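Local coordinates for protein kojibiose phosphorylase (Gut metagenome, PDB 6W0P) that belongs to glycoside hydrolase family 65, joining an N-terminal domain rich in antiparallel strands to an (alpha/alpha)6-barrel catalytic domain and a smaller C-terminal domain, at residues 68-73 against 79-84; 409-414 against 574-579; 363-368 against 428-433; 319-324 against 668-673. All blocks are in the same frame, centred on the assembly; numbering follows the deposited sequence.

Contact 1. Residues 68-73 against 79-84; sequences LKDTPS and VKRTHF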
loop_
_atom_site.group_PDB
_atom_site.type_symbol
_atom_site.label_atom_id
_atom_site.label_comp_id
_atom_site.label_asym_id
_atom_site.label_seq_id
_atom_site.Cartn_x
_atom_site.Cartn_y
_atom_site.Cartn_z
ATOM N N LEU A 68 -2.721 18.216 -5.240
ATOM C CA LEU A 68 -3.209 18.779 -6.535
ATOM C C LEU A 68 -3.990 17.726 -7.330
ATOM O O LEU A 68 -4.967 18.111 -8.037
ATOM C CB LEU A 68 -2.001 19.270 -7.330
ATOM C CG LEU A 68 -1.297 20.485 -6.736
ATOM C CD1 LEU A 68 -0.016 20.800 -7.503
ATOM C CD2 LEU A 68 -2.241 21.678 -6.719
ATOM N N LYS A 69 -3.546 16.468 -7.240
ATOM C CA LYS A 69 -4.162 15.293 -7.903
ATOM C C LYS A 69 -4.401 14.181 -6.875
ATOM O O LYS A 69 -3.514 13.944 -6.030
ATOM C CB LYS A 69 -3.261 14.789 -9.039
ATOM C CG LYS A 69 -2.067 13.942 -8.606
ATOM C CD LYS A 69 -0.962 13.853 -9.645
ATOM C CE LYS A 69 -0.105 12.606 -9.499
ATOM N NZ LYS A 69 0.777 12.409 -10.676
ATOM N N ASP A 70 -5.572 13.540 -6.968
ATOM C CA ASP A 70 -5.898 12.239 -6.334
ATOM C C ASP A 70 -4.784 11.224 -6.602
ATOM O O ASP A 70 -4.372 11.104 -7.757
ATOM C CB ASP A 70 -7.194 11.657 -6.902
ATOM C CG ASP A 70 -8.450 12.286 -6.343
ATOM O OD1 ASP A 70 -8.335 13.326 -5.653
ATOM O OD2 ASP A 70 -9.530 11.721 -6.597
ATOM N N THR A 71 -4.331 10.521 -5.560
ATOM C CA THR A 71 -3.733 9.165 -5.661
ATOM C C THR A 71 -4.890 8.170 -5.779
ATOM O O THR A 71 -5.701 8.065 -4.865
ATOM C CB THR A 71 -2.794 8.891 -4.484
ATOM O OG1 THR A 71 -1.774 9.882 -4.598
ATOM C CG2 THR A 71 -2.204 7.497 -4.483
ATOM N N PRO A 72 -5.020 7.425 -6.905
ATOM C CA PRO A 72 -6.183 6.563 -7.123
ATOM C C PRO A 72 -6.174 5.323 -6.208
ATOM O O PRO A 72 -5.093 4.817 -5.894
ATOM C CB PRO A 72 -6.089 6.135 -8.606
ATOM C CG PRO A 72 -4.905 6.900 -9.181
ATOM C CD PRO A 72 -4.045 7.317 -8.003
ATOM N N SER A 73 -7.367 4.872 -5.795
ATOM C CA SER A 73 -7.600 3.570 -5.108
ATOM C C SER A 73 -8.918 2.965 -5.597
ATOM O O SER A 73 -9.888 3.728 -5.798
ATOM C CB SER A 73 -7.581 3.695 -3.587
ATOM O OG SER A 73 -7.657 2.416 -2.970
ATOM N N VAL A 79 -7.322 7.068 1.983
ATOM C CA VAL A 79 -7.238 8.509 1.628
ATOM C C VAL A 79 -6.692 8.650 0.205
ATOM O O VAL A 79 -5.641 8.056 -0.105
ATOM C CB VAL A 79 -6.437 9.298 2.674
ATOM C CG1 VAL A 79 -6.331 10.767 2.287
ATOM C CG2 VAL A 79 -7.097 9.151 4.036
ATOM N N LYS A 80 -7.442 9.353 -0.639
ATOM C CA LYS A 80 -7.121 9.595 -2.071
ATOM C C LYS A 80 -6.409 10.941 -2.179
ATOM O O LYS A 80 -5.615 11.099 -3.095
ATOM C CB LYS A 80 -8.396 9.600 -2.926
ATOM C CG LYS A 80 -9.230 8.321 -2.885
ATOM C CD LYS A 80 -10.215 8.213 -4.049
ATOM C CE LYS A 80 -10.935 6.882 -4.125
ATOM N NZ LYS A 80 -11.466 6.622 -5.486
ATOM N N ARG A 81 -6.668 11.857 -1.245
ATOM C CA ARG A 81 -6.179 13.258 -1.307
ATOM C C ARG A 81 -5.784 13.746 0.101
ATOM O O ARG A 81 -6.665 14.130 0.892
ATOM C CB ARG A 81 -7.260 14.072 -2.023
ATOM C CG ARG A 81 -6.926 15.537 -2.238
ATOM C CD ARG A 81 -8.138 16.288 -2.770
ATOM N NE ARG A 81 -8.861 15.553 -3.802
ATOM C CZ ARG A 81 -10.189 15.560 -3.963
ATOM N NH1 ARG A 81 -10.965 16.258 -3.148
ATOM N NH2 ARG A 81 -10.741 14.846 -4.932
ATOM N N THR A 82 -4.481 13.735 0.389
ATOM C CA THR A 82 -3.902 14.228 1.659
ATOM C C THR A 82 -4.048 15.750 1.701
ATOM O O THR A 82 -4.375 16.362 0.658
ATOM C CB THR A 82 -2.444 13.774 1.823
ATOM O OG1 THR A 82 -2.094 13.962 3.198
ATOM C CG2 THR A 82 -1.485 14.522 0.914
ATOM N N HIS A 83 -3.847 16.351 2.869
ATOM C CA HIS A 83 -3.814 17.829 3.000
ATOM C C HIS A 83 -2.634 18.202 3.882
ATOM O O HIS A 83 -2.079 17.299 4.545
ATOM C CB HIS A 83 -5.157 18.376 3.484
ATOM C CG HIS A 83 -5.460 18.003 4.888
ATOM N ND1 HIS A 83 -6.048 16.807 5.219
ATOM C CD2 HIS A 83 -5.250 18.662 6.041
ATOM C CE1 HIS A 83 -6.207 16.753 6.518
ATOM N NE2 HIS A 83 -5.704 17.872 7.047
ATOM N N PHE A 84 -2.248 19.474 3.827
ATOM C CA PHE A 84 -0.997 19.994 4.440
ATOM C C PHE A 84 -1.118 21.508 4.661
ATOM O O PHE A 84 -1.793 22.177 3.853
ATOM C CB PHE A 84 0.196 19.600 3.560
ATOM C CG PHE A 84 -0.061 19.692 2.076
ATOM C CD1 PHE A 84 0.024 20.906 1.413
ATOM C CD2 PHE A 84 -0.397 18.565 1.343
ATOM C CE1 PHE A 84 -0.230 20.995 0.051
ATOM C CE2 PHE A 84 -0.653 18.655 -0.018
ATOM C CZ PHE A 84 -0.582 19.873 -0.659
#
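Asp70 OD1 is gripped side-on by two nitrogens of Arg81, closing a salt bridge across the two arms of the long hairpin loop that joins strands 64-66 and 83-85 in the N-terminal domain. Both Arg81 NE and Arg81 NH2 lie 2.9 Å from Asp70 OD1. NE meets this oxygen nearly along its C-O axis, whereas NH2 takes the syn lone pair, on the side of OD2. Carboxylate and guanidinium are nearly coplanar (20°), and the bend in the arginine at chi3 (-43°) brings the NE/NH2 edge of the guanidinium round to the acid. Aspartate suits the place because its short side chain keeps the charge close to the backbone, while arginine can offer two N-H groups from one edge, here both converging on OD1.

Next along the arms the backbone takes over: Thr71 N donates to Lys80 O at 2.8 Å, in the carbonyl plane. The same carbonyl also receives a CA-H...O contact from Asp70, 3.4 Å from CA to Lys80 O. At the base of the hairpin Phe84 pairs with Glu65 through the backbone. Lys80, extended beyond CG, runs along the other arm past Thr71 to Ser73, where its NZ makes a weak hydrogen bond of 3.3 Å to Ser73 O.

Contact 2. Residues 409-414 against 574-579; sequences LWQHAS and WSYDRI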
loop_
_atom_site.group_PDB
_atom_site.type_symbol
_atom_site.label_atom_id
_atom_site.label_comp_id
_atom_site.label_asym_id
_atom_site.label_seq_id
_atom_site.Cartn_x
_atom_site.Cartn_y
_atom_site.Cartn_z
ATOM N N LEU A 409 -1.671 5.757 4.432
ATOM C CA LEU A 409 -1.221 4.367 4.711
ATOM C C LEU A 409 -2.338 3.674 5.489
ATOM O O LEU A 409 -2.458 3.907 6.714
ATOM C CB LEU A 409 0.114 4.358 5.474
ATOM C CG LEU A 409 1.310 4.979 4.735
ATOM C CD1 LEU A 409 2.580 4.921 5.583
ATOM C CD2 LEU A 409 1.560 4.291 3.396
ATOM N N TRP A 410 -3.118 2.834 4.812
ATOM C CA TRP A 410 -4.229 2.075 5.458
ATOM C C TRP A 410 -3.714 1.339 6.714
ATOM O O TRP A 410 -4.464 1.304 7.702
ATOM C CB TRP A 410 -4.901 1.123 4.461
ATOM C CG TRP A 410 -4.070 -0.074 4.136
ATOM C CD1 TRP A 410 -3.227 -0.223 3.074
ATOM C CD2 TRP A 410 -3.986 -1.288 4.895
ATOM N NE1 TRP A 410 -2.605 -1.437 3.135
ATOM C CE2 TRP A 410 -3.035 -2.103 4.253
ATOM C CE3 TRP A 410 -4.603 -1.755 6.058
ATOM C CZ2 TRP A 410 -2.723 -3.377 4.712
ATOM C CZ3 TRP A 410 -4.270 -3.001 6.538
ATOM C CH2 TRP A 410 -3.338 -3.799 5.868
ATOM N N GLN A 411 -2.481 0.809 6.654
ATOM C CA GLN A 411 -1.795 0.022 7.711
ATOM C C GLN A 411 -1.801 0.771 9.045
ATOM O O GLN A 411 -1.542 0.098 10.048
ATOM C CB GLN A 411 -0.300 -0.206 7.434
ATOM C CG GLN A 411 0.021 -1.050 6.225
ATOM C CD GLN A 411 0.391 -0.201 5.027
ATOM O OE1 GLN A 411 -0.313 0.767 4.682
ATOM N NE2 GLN A 411 1.479 -0.592 4.365
ATOM N N HIS A 412 -1.865 2.102 9.015
ATOM C CA HIS A 412 -1.977 2.955 10.213
ATOM C C HIS A 412 -3.393 3.515 10.281
ATOM O O HIS A 412 -4.007 3.379 11.377
ATOM C CB HIS A 412 -0.909 4.070 10.283
ATOM C CG HIS A 412 0.498 3.571 10.278
ATOM N ND1 HIS A 412 1.573 4.380 9.909
ATOM C CD2 HIS A 412 0.998 2.334 10.443
ATOM C CE1 HIS A 412 2.673 3.663 9.890
ATOM N NE2 HIS A 412 2.347 2.397 10.208
ATOM N N ALA A 413 -3.887 4.116 9.189
ATOM C CA ALA A 413 -5.149 4.907 9.192
ATOM C C ALA A 413 -6.366 4.013 9.429
ATOM O O ALA A 413 -7.321 4.525 10.016
ATOM C CB ALA A 413 -5.329 5.732 7.934
ATOM N N SER A 414 -6.329 2.746 9.028
ATOM C CA SER A 414 -7.478 1.808 9.172
ATOM C C SER A 414 -7.343 0.993 10.463
ATOM O O SER A 414 -8.326 0.301 10.842
ATOM C CB SER A 414 -7.618 0.900 7.986
ATOM O OG SER A 414 -7.848 1.653 6.804
ATOM N N TRP A 574 15.927 -3.678 6.070
ATOM C CA TRP A 574 15.115 -4.929 6.153
ATOM C C TRP A 574 13.988 -4.905 5.117
ATOM O O TRP A 574 13.444 -3.838 4.875
ATOM C CB TRP A 574 14.555 -5.117 7.575
ATOM C CG TRP A 574 15.581 -5.554 8.571
ATOM C CD1 TRP A 574 16.929 -5.448 8.426
ATOM C CD2 TRP A 574 15.366 -6.146 9.868
ATOM N NE1 TRP A 574 17.568 -5.949 9.521
ATOM C CE2 TRP A 574 16.642 -6.372 10.430
ATOM C CE3 TRP A 574 14.233 -6.537 10.602
ATOM C CZ2 TRP A 574 16.819 -6.968 11.674
ATOM C CZ3 TRP A 574 14.413 -7.125 11.832
ATOM C CH2 TRP A 574 15.686 -7.322 12.363
ATOM N N SER A 575 13.672 -6.052 4.517
ATOM C CA SER A 575 12.459 -6.252 3.693
ATOM C C SER A 575 11.250 -5.749 4.488
ATOM O O SER A 575 11.149 -6.023 5.670
ATOM C CB SER A 575 12.289 -7.687 3.290
ATOM O OG SER A 575 11.370 -7.811 2.222
ATOM N N TYR A 576 10.343 -5.063 3.833
ATOM C CA TYR A 576 9.162 -4.426 4.453
ATOM C C TYR A 576 8.505 -5.324 5.517
ATOM O O TYR A 576 8.287 -4.835 6.632
ATOM C CB TYR A 576 8.117 -4.059 3.404
ATOM C CG TYR A 576 6.934 -3.391 4.056
ATOM C CD1 TYR A 576 7.126 -2.241 4.804
ATOM C CD2 TYR A 576 5.671 -3.952 4.040
ATOM C CE1 TYR A 576 6.077 -1.622 5.451
ATOM C CE2 TYR A 576 4.607 -3.343 4.693
ATOM C CZ TYR A 576 4.809 -2.160 5.375
ATOM O OH TYR A 576 3.807 -1.506 6.026
ATOM N N ASP A 577 8.156 -6.570 5.191
ATOM C CA ASP A 577 7.337 -7.409 6.120
ATOM C C ASP A 577 8.147 -7.849 7.351
ATOM O O ASP A 577 7.525 -8.187 8.381
ATOM C CB ASP A 577 6.738 -8.621 5.417
ATOM C CG ASP A 577 7.738 -9.734 5.198
ATOM O OD1 ASP A 577 8.489 -9.670 4.208
ATOM O OD2 ASP A 577 7.745 -10.666 6.026
ATOM N N ARG A 578 9.476 -7.877 7.273
ATOM C CA ARG A 578 10.261 -8.653 8.270
ATOM C C ARG A 578 10.086 -8.108 9.695
ATOM O O ARG A 578 9.979 -8.925 10.630
ATOM C CB ARG A 578 11.726 -8.702 7.873
ATOM C CG ARG A 578 12.607 -9.400 8.891
ATOM C CD ARG A 578 14.013 -9.199 8.390
ATOM N NE ARG A 578 15.019 -9.650 9.324
ATOM C CZ ARG A 578 16.308 -9.511 9.113
ATOM N NH1 ARG A 578 16.729 -8.929 8.001
ATOM N NH2 ARG A 578 17.161 -10.010 9.990
ATOM N N ILE A 579 10.060 -6.798 9.893
ATOM C CA ILE A 579 9.941 -6.222 11.264
ATOM C C ILE A 579 8.644 -6.692 11.958
ATOM O O ILE A 579 8.631 -6.745 13.187
ATOM C CB ILE A 579 10.049 -4.685 11.260
ATOM C CG1 ILE A 579 10.235 -4.140 12.687
ATOM C CG2 ILE A 579 8.842 -4.047 10.567
ATOM C CD1 ILE A 579 11.429 -4.711 13.446
#
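The amide of Gln411 and the phenol of Tyr576 approach from opposing sides, their planes 74° apart, with Gln411 NE2 placed obliquely to the ring. Gln411 belongs to the short helix 410-413 and Tyr576 to a loop between helices 522-534 and 590-596, so the contact joins two peripheral pieces of the catalytic domain, an (alpha/alpha)6 barrel as in other family 65 enzymes, beside the dimer interface. Gln411 CG rests on one face of its neighbour Trp410, 3.8 Å above the indole plane and offset toward its rim, and Gln411 also packs against Trp410 of the second subunit. The Tyr576 ring meets that second indole edge-to-face, and Trp410 here meets Tyr576 of that subunit likewise.

The polar link is a weak one: Gln411 NE2 reaches Tyr576 OH at 3.0 Å, but the angle at the hydrogen is only 131°. A bend at chi2 (99°) lets Gln411 CG lie on Trp410 while NE2 reaches the hydroxyl. The phenol oxygen has its stronger partner in Tyr580 OH. Tyrosine suits this place because its rigid ring spans the distance between the loop and the helix and still ends in a polar atom; glutamine answers with a donor.

Farther along the loop, Arg578 spreads its guanidinium over Trp574, with Arg578 CZ 3.4 Å above the centre of the indole, while its NH1 forms a salt bridge to Asp390 OD2 of the second subunit.

Contact 3. Residues 363-368 against 428-433; sequences SNQEAA and YHYMKI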
loop_
_atom_site.group_PDB
_atom_site.type_symbol
_atom_site.label_atom_id
_atom_site.label_comp_id
_atom_site.label_asym_id
_atom_site.label_seq_id
_atom_site.Cartn_x
_atom_site.Cartn_y
_atom_site.Cartn_z
ATOM N N SER A 363 0.432 24.751 33.121
ATOM C CA SER A 363 0.887 26.142 32.846
ATOM C C SER A 363 -0.242 27.041 32.349
ATOM O O SER A 363 -0.151 28.225 32.608
ATOM C CB SER A 363 2.048 26.196 31.881
ATOM O OG SER A 363 1.685 25.735 30.589
ATOM N N ASN A 364 -1.232 26.550 31.614
ATOM C CA ASN A 364 -2.139 27.455 30.855
ATOM C C ASN A 364 -3.444 26.725 30.544
ATOM O O ASN A 364 -3.515 26.033 29.508
ATOM C CB ASN A 364 -1.431 27.954 29.598
ATOM C CG ASN A 364 -2.208 28.969 28.790
ATOM O OD1 ASN A 364 -3.356 29.273 29.116
ATOM N ND2 ASN A 364 -1.581 29.470 27.719
ATOM N N GLN A 365 -4.456 26.908 31.385
ATOM C CA GLN A 365 -5.734 26.170 31.235
ATOM C C GLN A 365 -6.359 26.421 29.859
ATOM O O GLN A 365 -6.965 25.487 29.292
ATOM C CB GLN A 365 -6.750 26.576 32.293
ATOM C CG GLN A 365 -7.980 25.689 32.241
ATOM C CD GLN A 365 -8.978 26.084 33.287
ATOM O OE1 GLN A 365 -8.669 26.875 34.177
ATOM N NE2 GLN A 365 -10.179 25.544 33.168
ATOM N N GLU A 366 -6.289 27.651 29.381
ATOM C CA GLU A 366 -6.924 28.082 28.111
ATOM C C GLU A 366 -6.226 27.359 26.945
ATOM O O GLU A 366 -6.910 26.924 26.008
ATOM C CB GLU A 366 -6.858 29.612 28.035
ATOM C CG GLU A 366 -7.712 30.231 26.936
ATOM C CD GLU A 366 -9.220 29.984 27.011
ATOM O OE1 GLU A 366 -9.735 29.551 28.086
ATOM O OE2 GLU A 366 -9.893 30.237 25.974
ATOM N N ALA A 367 -4.907 27.194 27.009
ATOM C CA ALA A 367 -4.157 26.404 26.014
ATOM C C ALA A 367 -4.588 24.932 26.095
ATOM O O ALA A 367 -4.940 24.377 25.034
ATOM C CB ALA A 367 -2.675 26.586 26.209
ATOM N N ALA A 368 -4.602 24.327 27.286
ATOM C CA ALA A 368 -5.041 22.921 27.486
ATOM C C ALA A 368 -6.456 22.738 26.918
ATOM O O ALA A 368 -6.677 21.811 26.137
ATOM C CB ALA A 368 -4.996 22.539 28.944
ATOM N N TYR A 428 -10.514 13.427 29.999
ATOM C CA TYR A 428 -10.290 12.844 31.345
ATOM C C TYR A 428 -9.145 13.557 32.081
ATOM O O TYR A 428 -9.310 13.954 33.244
ATOM C CB TYR A 428 -10.015 11.351 31.204
ATOM C CG TYR A 428 -9.444 10.687 32.427
ATOM C CD1 TYR A 428 -10.240 10.350 33.512
ATOM C CD2 TYR A 428 -8.097 10.366 32.490
ATOM C CE1 TYR A 428 -9.708 9.737 34.638
ATOM C CE2 TYR A 428 -7.553 9.739 33.600
ATOM C CZ TYR A 428 -8.359 9.428 34.678
ATOM O OH TYR A 428 -7.779 8.800 35.749
ATOM N N HIS A 429 -7.995 13.733 31.435
ATOM C CA HIS A 429 -6.805 14.377 32.045
ATOM C C HIS A 429 -7.145 15.834 32.386
ATOM O O HIS A 429 -6.821 16.297 33.493
ATOM C CB HIS A 429 -5.584 14.212 31.124
ATOM C CG HIS A 429 -4.275 14.297 31.831
ATOM N ND1 HIS A 429 -3.073 14.215 31.156
ATOM C CD2 HIS A 429 -3.980 14.525 33.123
ATOM C CE1 HIS A 429 -2.087 14.349 32.028
ATOM N NE2 HIS A 429 -2.614 14.550 33.245
ATOM N N TYR A 430 -7.838 16.510 31.477
ATOM C CA TYR A 430 -8.250 17.922 31.620
ATOM C C TYR A 430 -9.162 18.079 32.848
ATOM O O TYR A 430 -8.965 19.014 33.669
ATOM C CB TYR A 430 -8.983 18.383 30.362
ATOM C CG TYR A 430 -9.483 19.793 30.479
ATOM C CD1 TYR A 430 -8.578 20.832 30.564
ATOM C CD2 TYR A 430 -10.838 20.091 30.548
ATOM C CE1 TYR A 430 -8.997 22.145 30.695
ATOM C CE2 TYR A 430 -11.273 21.400 30.669
ATOM C CZ TYR A 430 -10.346 22.429 30.759
ATOM O OH TYR A 430 -10.712 23.729 30.893
ATOM N N MET A 431 -10.166 17.202 32.947
ATOM C CA MET A 431 -11.152 17.221 34.051
ATOM C C MET A 431 -10.412 16.864 35.346
ATOM O O MET A 431 -10.756 17.429 36.394
ATOM C CB MET A 431 -12.306 16.244 33.786
ATOM C CG MET A 431 -13.156 16.659 32.590
ATOM S SD MET A 431 -14.009 18.261 32.838
ATOM C CE MET A 431 -15.089 17.808 34.196
ATOM N N LYS A 432 -9.396 16.007 35.268
ATOM C CA LYS A 432 -8.650 15.575 36.468
ATOM C C LYS A 432 -7.833 16.755 37.022
ATOM O O LYS A 432 -7.684 16.827 38.232
ATOM C CB LYS A 432 -7.774 14.367 36.140
ATOM C CG LYS A 432 -6.980 13.841 37.324
ATOM C CD LYS A 432 -5.768 13.052 36.917
ATOM C CE LYS A 432 -5.948 11.549 36.988
ATOM N NZ LYS A 432 -4.662 10.866 36.679
ATOM N N ILE A 433 -7.351 17.667 36.179
ATOM C CA ILE A 433 -6.562 18.843 36.644
ATOM C C ILE A 433 -7.504 20.000 37.012
ATOM O O ILE A 433 -7.193 20.696 37.983
ATOM C CB ILE A 433 -5.514 19.248 35.588
ATOM C CG1 ILE A 433 -4.587 18.088 35.211
ATOM C CG2 ILE A 433 -4.732 20.460 36.057
ATOM C CD1 ILE A 433 -3.881 17.437 36.389
#
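Tyr430 leaves helix 418-434 with chi1 at 177°, CG trans to the main-chain nitrogen, a torsion that carries the ring from CB across to the start of helix 365-376. Its first ring carbon to touch there is CD1, which lies 4.3 Å from Ala368 CB, an apolar contact in which the small alanine leaves room for the phenol. One atom farther out, Tyr430 CE1 is 4.0 Å from Gln365 CG, so the aliphatic part of the glutamine packs beside the ring before its amide turns to polar use.

At the tip, Gln365 NE2 donates to Tyr430 OH at 3.0 Å. The bond is almost perfectly straight, 177° at the hydrogen, and the oxygen lies in the plane of the amide. Gln365 is fully extended beyond CG and crosses the tyrosine at about a right angle, the amide and ring planes being 49° apart. The hydroxyl is also bonded to Asp436 OD2, its strongest polar partner, consistent with a phenol that accepts from the amide and donates to the carboxylate. Two bonds thus satisfy an oxygen on a buried residue. The helix start that carries Gln365 is capped by Asn364, whose OD1 accepts weakly from Ala367 N.

Leu361 of helix 351-361 packs against both Ala368 and Tyr430, while Phe439 of helix 437-458 meets the phenol edge-to-face, so the ring is wedged among four helices of the catalytic domain.

Contact 4. Residues 319-324 against 668-673; sequences FQMIQA and SIAAAW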
loop_
_atom_site.group_PDB
_atom_site.type_symbol
_atom_site.label_atom_id
_atom_site.label_comp_id
_atom_site.label_asym_id
_atom_site.label_seq_id
_atom_site.Cartn_x
_atom_site.Cartn_y
_atom_site.Cartn_z
ATOM N N PHE A 319 10.735 27.309 25.470
ATOM C CA PHE A 319 10.546 28.437 24.526
ATOM C C PHE A 319 9.693 27.980 23.343
ATOM O O PHE A 319 8.714 28.678 23.007
ATOM C CB PHE A 319 11.895 29.022 24.110
ATOM C CG PHE A 319 11.773 30.111 23.078
ATOM C CD1 PHE A 319 11.499 31.409 23.464
ATOM C CD2 PHE A 319 11.884 29.820 21.735
ATOM C CE1 PHE A 319 11.357 32.406 22.515
ATOM C CE2 PHE A 319 11.766 30.824 20.788
ATOM C CZ PHE A 319 11.492 32.109 21.177
ATOM N N GLN A 320 10.049 26.852 22.723
ATOM C CA GLN A 320 9.327 26.293 21.543
ATOM C C GLN A 320 7.909 25.819 21.914
ATOM O O GLN A 320 7.007 25.863 21.037
ATOM C CB GLN A 320 10.137 25.159 20.909
ATOM C CG GLN A 320 11.415 25.633 20.227
ATOM C CD GLN A 320 11.155 26.628 19.113
ATOM O OE1 GLN A 320 10.022 26.827 18.655
ATOM N NE2 GLN A 320 12.218 27.274 18.665
ATOM N N MET A 321 7.708 25.321 23.129
ATOM C CA MET A 321 6.370 24.873 23.589
ATOM C C MET A 321 5.467 26.106 23.668
ATOM O O MET A 321 4.329 26.003 23.259
ATOM C CB MET A 321 6.392 24.178 24.959
ATOM C CG MET A 321 7.067 22.803 24.969
ATOM S SD MET A 321 6.183 21.595 23.973
ATOM C CE MET A 321 4.885 21.158 25.129
ATOM N N ILE A 322 5.979 27.213 24.180
ATOM C CA ILE A 322 5.216 28.479 24.374
ATOM C C ILE A 322 4.935 29.073 22.980
ATOM O O ILE A 322 3.838 29.650 22.767
ATOM C CB ILE A 322 5.979 29.442 25.331
ATOM C CG1 ILE A 322 6.120 28.840 26.741
ATOM C CG2 ILE A 322 5.262 30.773 25.380
ATOM C CD1 ILE A 322 7.204 29.450 27.690
ATOM N N GLN A 323 5.876 28.928 22.048
ATOM C CA GLN A 323 5.745 29.406 20.638
ATOM C C GLN A 323 4.710 28.570 19.884
ATOM O O GLN A 323 3.929 29.153 19.094
ATOM C CB GLN A 323 7.086 29.357 19.903
ATOM C CG GLN A 323 8.027 30.501 20.278
ATOM C CD GLN A 323 9.010 30.849 19.189
ATOM O OE1 GLN A 323 9.203 32.015 18.887
ATOM N NE2 GLN A 323 9.628 29.844 18.597
ATOM N N ALA A 324 4.674 27.267 20.143
ATOM C CA ALA A 324 3.780 26.330 19.431
ATOM C C ALA A 324 2.303 26.598 19.762
ATOM O O ALA A 324 1.470 26.430 18.859
ATOM C CB ALA A 324 4.169 24.912 19.763
ATOM N N SER A 668 9.260 15.382 21.025
ATOM C CA SER A 668 10.577 15.241 21.685
ATOM C C SER A 668 10.803 16.434 22.621
ATOM O O SER A 668 11.289 16.231 23.761
ATOM C CB SER A 668 11.679 15.102 20.685
ATOM O OG SER A 668 12.905 15.403 21.335
ATOM N N ILE A 669 10.402 17.622 22.183
ATOM C CA ILE A 669 10.511 18.876 22.969
ATOM C C ILE A 669 9.614 18.759 24.204
ATOM O O ILE A 669 10.123 19.057 25.301
ATOM C CB ILE A 669 10.203 20.088 22.062
ATOM C CG1 ILE A 669 11.383 20.320 21.117
ATOM C CG2 ILE A 669 9.893 21.346 22.859
ATOM C CD1 ILE A 669 11.134 21.336 20.059
ATOM N N ALA A 670 8.358 18.328 24.041
ATOM C CA ALA A 670 7.385 18.154 25.140
ATOM C C ALA A 670 7.915 17.094 26.103
ATOM O O ALA A 670 7.770 17.276 27.312
ATOM C CB ALA A 670 6.031 17.749 24.619
ATOM N N ALA A 671 8.511 16.030 25.568
ATOM C CA ALA A 671 8.971 14.851 26.335
ATOM C C ALA A 671 10.079 15.257 27.309
ATOM O O ALA A 671 10.222 14.570 28.317
ATOM C CB ALA A 671 9.454 13.773 25.402
ATOM N N ALA A 672 10.841 16.313 27.014
ATOM C CA ALA A 672 11.968 16.741 27.869
ATOM C C ALA A 672 11.366 17.276 29.170
ATOM O O ALA A 672 11.834 16.892 30.269
ATOM C CB ALA A 672 12.818 17.768 27.168
ATOM N N TRP A 673 10.309 18.078 29.046
ATOM C CA TRP A 673 9.592 18.623 30.217
ATOM C C TRP A 673 9.011 17.452 31.008
ATOM O O TRP A 673 9.165 17.433 32.228
ATOM C CB TRP A 673 8.502 19.607 29.802
ATOM C CG TRP A 673 7.722 20.119 30.972
ATOM C CD1 TRP A 673 8.002 21.220 31.716
ATOM C CD2 TRP A 673 6.547 19.534 31.550
ATOM N NE1 TRP A 673 7.065 21.384 32.696
ATOM C CE2 TRP A 673 6.154 20.370 32.615
ATOM C CE3 TRP A 673 5.762 18.417 31.245
ATOM C CZ2 TRP A 673 5.044 20.093 33.407
ATOM C CZ3 TRP A 673 4.664 18.145 32.026
ATOM C CH2 TRP A 673 4.305 18.978 33.089
#
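Met321 and Ile669 lie alongside one another, running in opposing senses, where helices 308-324 and 666-680 pack inside the (alpha/alpha)6-barrel catalytic domain of the family. The two short segments cross at -122°, with their axes 9.9 Å apart at closest approach, and the interface between them is wholly apolar. Ile669 points its branched side chain at the facing helix: CG2 lies 3.8 Å from Met321 CG, while the other branch goes to Gln320, with Ile669 CD1 4.0 Å from Gln320 CB. The beta-branched residue therefore reaches two consecutive positions of its partner.

Methionine bends at both chi2 (-65°) and chi3 (-80°), curling its thioether over Ala670, so that Met321 CE comes to 3.6 Å from Ala670 CB and SD to 3.8 Å from Ala670 CA. The small alanine lets the flexible methionine settle close to the backbone of helix 666-680. Phe359 of helix 351-361 also packs on Met321, and Cys356 of that helix on Ala670, making a third helix part of the same buried layer.

Gln320 contributes only its aliphatic base to this contact; its amide turns back toward its own helix, where OE1 accepts from Gln323 NE2 at 3.0 Å, with the donor above the carbonyl plane.

Overall arrangement
Contact 1 comes first along the chain, in the N-terminal domain, while contacts 2, 3 and 4 all belong to the catalytic domain. Contact 4 closes the longest loop, and contacts 2 and 3 are nested within it, their own segments alternating. Contacts 3 and 4 lie deepest, about 16 Å apart between centres, and helix 351-361 packs against both. Contact 2 is peripheral, at the dimer interface, and contact 1 lies on the surface; their nearest atoms are about 5 Å apart although they lie in different domains. Contacts 3 and 4 thus tie helices of the barrel together, whereas contacts 1 and 2 mark the side where the N-terminal hairpin loop approaches the dimer interface.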